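Local coordinates for V-type ATP synthase alpha chain (Nanoarchaeum equitans Kin4-M, PDB 5BN3), which is the A subunit of an archaeal V/A-type ATP synthase, a P-loop protein of the alpha/beta family, and binds ADP and magnesium, at residues Val24-Ile36 with Lys42-Leu54. Residues are numbered along the deposited sequence; the frame is centred on the assembly and turned at random.
Sequences VRVGEEKLIGEVI and KAYIQVYEDTNGL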
loop_
_atom_site.group_PDB
_atom_site.type_symbol
_atom_site.label_atom_id
_atom_site.label_comp_id
_atom_site.label_asym_id
_atom_site.label_seq_id
_atom_site.Cartn_x
_atom_site.Cartn_y
_atom_site.Cartn_z
ATOM N N VAL A 24 -35.738 19.380 10.290
ATOM C CA VAL A 24 -36.752 19.571 9.264
ATOM C C VAL A 24 -37.527 18.284 9.037
ATOM O O VAL A 24 -37.103 17.206 9.456
ATOM C CB VAL A 24 -36.142 20.046 7.929
ATOM C CG1 VAL A 24 -35.550 21.432 8.081
ATOM C CG2 VAL A 24 -35.082 19.064 7.445
ATOM N N ARG A 25 -38.674 18.405 8.382
ATOM C CA ARG A 25 -39.460 17.242 8.007
ATOM C C ARG A 25 -39.484 17.127 6.489
ATOM O O ARG A 25 -39.946 18.034 5.793
ATOM C CB ARG A 25 -40.866 17.336 8.600
ATOM C CG ARG A 25 -40.873 17.146 10.108
ATOM C CD ARG A 25 -42.046 17.824 10.791
ATOM N NE ARG A 25 -42.023 17.580 12.232
ATOM C CZ ARG A 25 -42.664 18.317 13.133
ATOM N NH1 ARG A 25 -43.383 19.362 12.748
ATOM N NH2 ARG A 25 -42.578 18.014 14.421
ATOM N N VAL A 26 -38.970 16.008 5.985
ATOM C CA VAL A 26 -38.679 15.863 4.562
ATOM C C VAL A 26 -39.740 15.061 3.810
ATOM O O VAL A 26 -40.083 13.940 4.199
ATOM C CB VAL A 26 -37.299 15.204 4.352
ATOM C CG1 VAL A 26 -36.990 15.066 2.875
ATOM C CG2 VAL A 26 -36.216 16.019 5.036
ATOM N N GLY A 27 -40.255 15.640 2.730
ATOM C CA GLY A 27 -41.247 14.972 1.906
ATOM C C GLY A 27 -42.636 14.968 2.513
ATOM O O GLY A 27 -42.833 15.437 3.634
ATOM N N GLU A 28 -43.601 14.430 1.772
ATOM C CA GLU A 28 -44.982 14.356 2.236
ATOM C C GLU A 28 -45.121 13.428 3.437
ATOM O O GLU A 28 -46.016 13.603 4.264
ATOM C CB GLU A 28 -45.893 13.903 1.111
ATOM N N GLU A 29 -44.238 12.437 3.526
ATOM C CA GLU A 29 -44.262 11.500 4.645
ATOM C C GLU A 29 -43.557 12.069 5.873
ATOM O O GLU A 29 -43.538 11.439 6.932
ATOM C CB GLU A 29 -43.657 10.151 4.247
ATOM C CG GLU A 29 -44.512 9.360 3.267
ATOM C CD GLU A 29 -44.247 7.869 3.335
ATOM O OE1 GLU A 29 -43.419 7.449 4.173
ATOM O OE2 GLU A 29 -44.866 7.116 2.555
ATOM N N LYS A 30 -42.979 13.259 5.716
ATOM C CA LYS A 30 -42.377 14.000 6.827
ATOM C C LYS A 30 -41.313 13.211 7.586
ATOM O O LYS A 30 -41.455 12.950 8.783
ATOM C CB LYS A 30 -43.461 14.483 7.794
ATOM C CG LYS A 30 -44.453 15.462 7.183
ATOM C CD LYS A 30 -45.497 15.869 8.211
ATOM C CE LYS A 30 -46.049 17.257 7.932
ATOM N NZ LYS A 30 -46.777 17.800 9.115
ATOM N N LEU A 31 -40.247 12.842 6.887
ATOM C CA LEU A 31 -39.143 12.121 7.505
ATOM C C LEU A 31 -38.274 13.099 8.289
ATOM O O LEU A 31 -38.022 14.218 7.836
ATOM C CB LEU A 31 -38.314 11.406 6.437
ATOM C CG LEU A 31 -39.123 10.569 5.443
ATOM C CD1 LEU A 31 -38.230 9.981 4.363
ATOM C CD2 LEU A 31 -39.870 9.466 6.164
ATOM N N ILE A 32 -37.830 12.682 9.471
ATOM C CA ILE A 32 -36.982 13.528 10.303
ATOM C C ILE A 32 -35.619 13.743 9.647
ATOM O O ILE A 32 -34.942 12.785 9.266
ATOM C CB ILE A 32 -36.778 12.933 11.711
ATOM C CG1 ILE A 32 -38.128 12.642 12.375
ATOM C CG2 ILE A 32 -35.953 13.877 12.574
ATOM C CD1 ILE A 32 -38.991 13.872 12.592
ATOM N N GLY A 33 -35.229 15.007 9.509
ATOM C CA GLY A 33 -33.934 15.360 8.958
ATOM C C GLY A 33 -33.316 16.495 9.749
ATOM O O GLY A 33 -33.980 17.112 10.584
ATOM N N GLU A 34 -32.043 16.769 9.489
ATOM C CA GLU A 34 -31.346 17.854 10.165
ATOM C C GLU A 34 -30.462 18.603 9.173
ATOM O O GLU A 34 -29.676 17.990 8.447
ATOM C CB GLU A 34 -30.505 17.301 11.322
ATOM C CG GLU A 34 -29.834 18.357 12.189
ATOM C CD GLU A 34 -28.982 17.746 13.291
ATOM O OE1 GLU A 34 -28.718 16.524 13.239
ATOM O OE2 GLU A 34 -28.574 18.486 14.210
ATOM N N VAL A 35 -30.599 19.925 9.131
ATOM C CA VAL A 35 -29.761 20.746 8.261
ATOM C C VAL A 35 -28.324 20.763 8.782
ATOM O O VAL A 35 -28.080 21.132 9.927
ATOM C CB VAL A 35 -30.291 22.189 8.159
ATOM C CG1 VAL A 35 -29.399 23.017 7.256
ATOM C CG2 VAL A 35 -31.713 22.191 7.624
ATOM N N ILE A 36 -27.377 20.362 7.940
ATOM C CA ILE A 36 -25.977 20.270 8.351
ATOM C C ILE A 36 -25.101 21.268 7.601
ATOM O O ILE A 36 -23.935 21.474 7.947
ATOM C CB ILE A 36 -25.421 18.850 8.130
ATOM C CG1 ILE A 36 -25.509 18.466 6.652
ATOM C CG2 ILE A 36 -26.165 17.844 8.993
ATOM C CD1 ILE A 36 -24.975 17.084 6.340
ATOM N N LYS A 42 -29.706 27.059 -0.847
ATOM C CA LYS A 42 -29.743 25.608 -0.707
ATOM C C LYS A 42 -29.450 25.167 0.722
ATOM O O LYS A 42 -28.686 25.817 1.439
ATOM C CB LYS A 42 -28.724 24.962 -1.646
ATOM C CG LYS A 42 -28.798 25.439 -3.084
ATOM C CD LYS A 42 -27.596 24.940 -3.868
ATOM C CE LYS A 42 -28.015 24.106 -5.067
ATOM N NZ LYS A 42 -28.568 24.932 -6.171
ATOM N N ALA A 43 -30.056 24.056 1.127
ATOM C CA ALA A 43 -29.753 23.448 2.420
ATOM C C ALA A 43 -29.349 21.993 2.246
ATOM O O ALA A 43 -29.976 21.250 1.487
ATOM C CB ALA A 43 -30.939 23.547 3.350
ATOM N N TYR A 44 -28.301 21.589 2.956
ATOM C CA TYR A 44 -27.856 20.202 2.934
ATOM C C TYR A 44 -28.377 19.495 4.176
ATOM O O TYR A 44 -28.071 19.883 5.306
ATOM C CB TYR A 44 -26.332 20.128 2.823
ATOM C CG TYR A 44 -25.822 20.672 1.505
ATOM C CD1 TYR A 44 -25.654 22.036 1.310
ATOM C CD2 TYR A 44 -25.529 19.822 0.447
ATOM C CE1 TYR A 44 -25.200 22.539 0.104
ATOM C CE2 TYR A 44 -25.073 20.315 -0.763
ATOM C CZ TYR A 44 -24.911 21.674 -0.928
ATOM O OH TYR A 44 -24.458 22.167 -2.131
ATOM N N ILE A 45 -29.181 18.462 3.952
ATOM C CA ILE A 45 -29.927 17.818 5.021
ATOM C C ILE A 45 -29.584 16.337 5.121
ATOM O O ILE A 45 -29.678 15.608 4.130
ATOM C CB ILE A 45 -31.442 17.952 4.761
ATOM C CG1 ILE A 45 -31.842 19.430 4.723
ATOM C CG2 ILE A 45 -32.240 17.209 5.814
ATOM C CD1 ILE A 45 -33.089 19.705 3.911
ATOM N N GLN A 46 -29.183 15.888 6.307
ATOM C CA GLN A 46 -29.042 14.453 6.528
ATOM C C GLN A 46 -30.342 13.891 7.100
ATOM O O GLN A 46 -30.873 14.388 8.100
ATOM C CB GLN A 46 -27.812 14.106 7.383
ATOM C CG GLN A 46 -27.855 14.522 8.847
ATOM C CD GLN A 46 -26.554 14.203 9.562
ATOM O OE1 GLN A 46 -25.473 14.318 8.984
ATOM N NE2 GLN A 46 -26.652 13.795 10.822
ATOM N N VAL A 47 -30.865 12.873 6.427
ATOM C CA VAL A 47 -32.165 12.307 6.757
ATOM C C VAL A 47 -31.998 11.066 7.625
ATOM O O VAL A 47 -31.198 10.184 7.309
ATOM C CB VAL A 47 -32.943 11.955 5.475
ATOM C CG1 VAL A 47 -34.326 11.428 5.811
ATOM C CG2 VAL A 47 -33.053 13.180 4.589
ATOM N N TYR A 48 -32.752 11.007 8.720
ATOM C CA TYR A 48 -32.643 9.908 9.675
ATOM C C TYR A 48 -33.621 8.779 9.367
ATOM O O TYR A 48 -34.013 8.016 10.251
ATOM C CB TYR A 48 -32.838 10.426 11.100
ATOM C CG TYR A 48 -31.790 11.433 11.499
ATOM C CD1 TYR A 48 -30.532 11.022 11.912
ATOM C CD2 TYR A 48 -32.051 12.794 11.445
ATOM C CE1 TYR A 48 -29.565 11.938 12.268
ATOM C CE2 TYR A 48 -31.092 13.718 11.800
ATOM C CZ TYR A 48 -29.851 13.284 12.209
ATOM O OH TYR A 48 -28.891 14.198 12.564
ATOM N N GLU A 49 -34.005 8.682 8.100
ATOM C CA GLU A 49 -34.868 7.608 7.631
ATOM C C GLU A 49 -34.485 7.259 6.201
ATOM O O GLU A 49 -33.718 7.986 5.567
ATOM C CB GLU A 49 -36.342 8.015 7.726
ATOM C CG GLU A 49 -37.102 7.310 8.843
ATOM C CD GLU A 49 -37.914 8.259 9.704
ATOM O OE1 GLU A 49 -37.822 9.488 9.498
ATOM O OE2 GLU A 49 -38.644 7.773 10.594
ATOM N N ASP A 50 -35.007 6.147 5.692
ATOM C CA ASP A 50 -34.693 5.733 4.330
ATOM C C ASP A 50 -35.258 6.727 3.319
ATOM O O ASP A 50 -36.391 7.193 3.455
ATOM C CB ASP A 50 -35.222 4.328 4.048
ATOM C CG ASP A 50 -34.803 3.814 2.683
ATOM O OD1 ASP A 50 -33.743 4.240 2.176
ATOM O OD2 ASP A 50 -35.536 2.976 2.118
ATOM N N THR A 51 -34.458 7.048 2.309
ATOM C CA THR A 51 -34.823 8.073 1.338
ATOM C C THR A 51 -35.228 7.496 -0.016
ATOM O O THR A 51 -35.495 8.246 -0.956
ATOM C CB THR A 51 -33.682 9.085 1.133
ATOM O OG1 THR A 51 -32.506 8.403 0.680
ATOM C CG2 THR A 51 -33.377 9.813 2.431
ATOM N N ASN A 52 -35.267 6.172 -0.122
ATOM C CA ASN A 52 -35.723 5.542 -1.357
ATOM C C ASN A 52 -37.189 5.881 -1.604
ATOM O O ASN A 52 -38.014 5.801 -0.693
ATOM C CB ASN A 52 -35.538 4.024 -1.297
ATOM C CG ASN A 52 -35.573 3.373 -2.670
ATOM O OD1 ASN A 52 -35.021 3.903 -3.636
ATOM N ND2 ASN A 52 -36.224 2.220 -2.762
ATOM N N GLY A 53 -37.508 6.279 -2.831
ATOM C CA GLY A 53 -38.874 6.627 -3.173
ATOM C C GLY A 53 -39.173 8.106 -3.020
ATOM O O GLY A 53 -40.250 8.563 -3.406
ATOM N N LEU A 54 -38.232 8.858 -2.453
ATOM C CA LEU A 54 -38.396 10.307 -2.342
ATOM C C LEU A 54 -38.376 10.943 -3.733
ATOM O O LEU A 54 -37.780 10.399 -4.664
ATOM C CB LEU A 54 -37.313 10.929 -1.455
ATOM C CG LEU A 54 -37.479 10.844 0.064
ATOM C CD1 LEU A 54 -36.355 11.591 0.772
ATOM C CD2 LEU A 54 -38.823 11.404 0.484
#
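Glu34 and Gln46 form the central hydrogen-bonded pair of an antiparallel hairpin, each backbone N giving a 3.0 Å bond to the other's O. The ladder continues from Ile36 N to Tyr44 O (2.8 Å, almost straight at 173°) and from Tyr48 N to Ile32 O (2.9 Å). Beyond the last bridge a side chain takes over: the bent Glu49 folds back so that OE1 accepts Ile32 N at 3.2 Å, while its OE2 pairs with Arg85. On the face of Glu34 and Gln46, the Tyr48 ring lies alongside the Gly33-Glu34 backbone, and its OH firmly receives Gln46 NE2 at 2.9 Å. Glu34 OE1 lies at the ring edge, in plane, but its modelled 2.4 Å from Tyr48 OH is too short to take at face value, leaving this bond's details doubtful. Glu34 extends there with CG opposite the backbone N (chi1 -174°), and its OE2 is salt-bridged to Arg185. Asp50 O, buried against Leu31 CD1, has no polar partner in the model. The other face is apolar: Val24 CG2 meets Ile45 CG2 tip to tip at 3.8 Å, and Val35, Val47, Val26, Leu31 and Leu54 extend this core of the N-terminal beta-barrel domain. Strand 31-39 lies between 23-26 and 42-47, whose far edge pairs with 11-15; Ile4 and Ile7 of strand 3-8 also join the core, while helix 322-335 packs through Ile332 on Ile36 and Gln46.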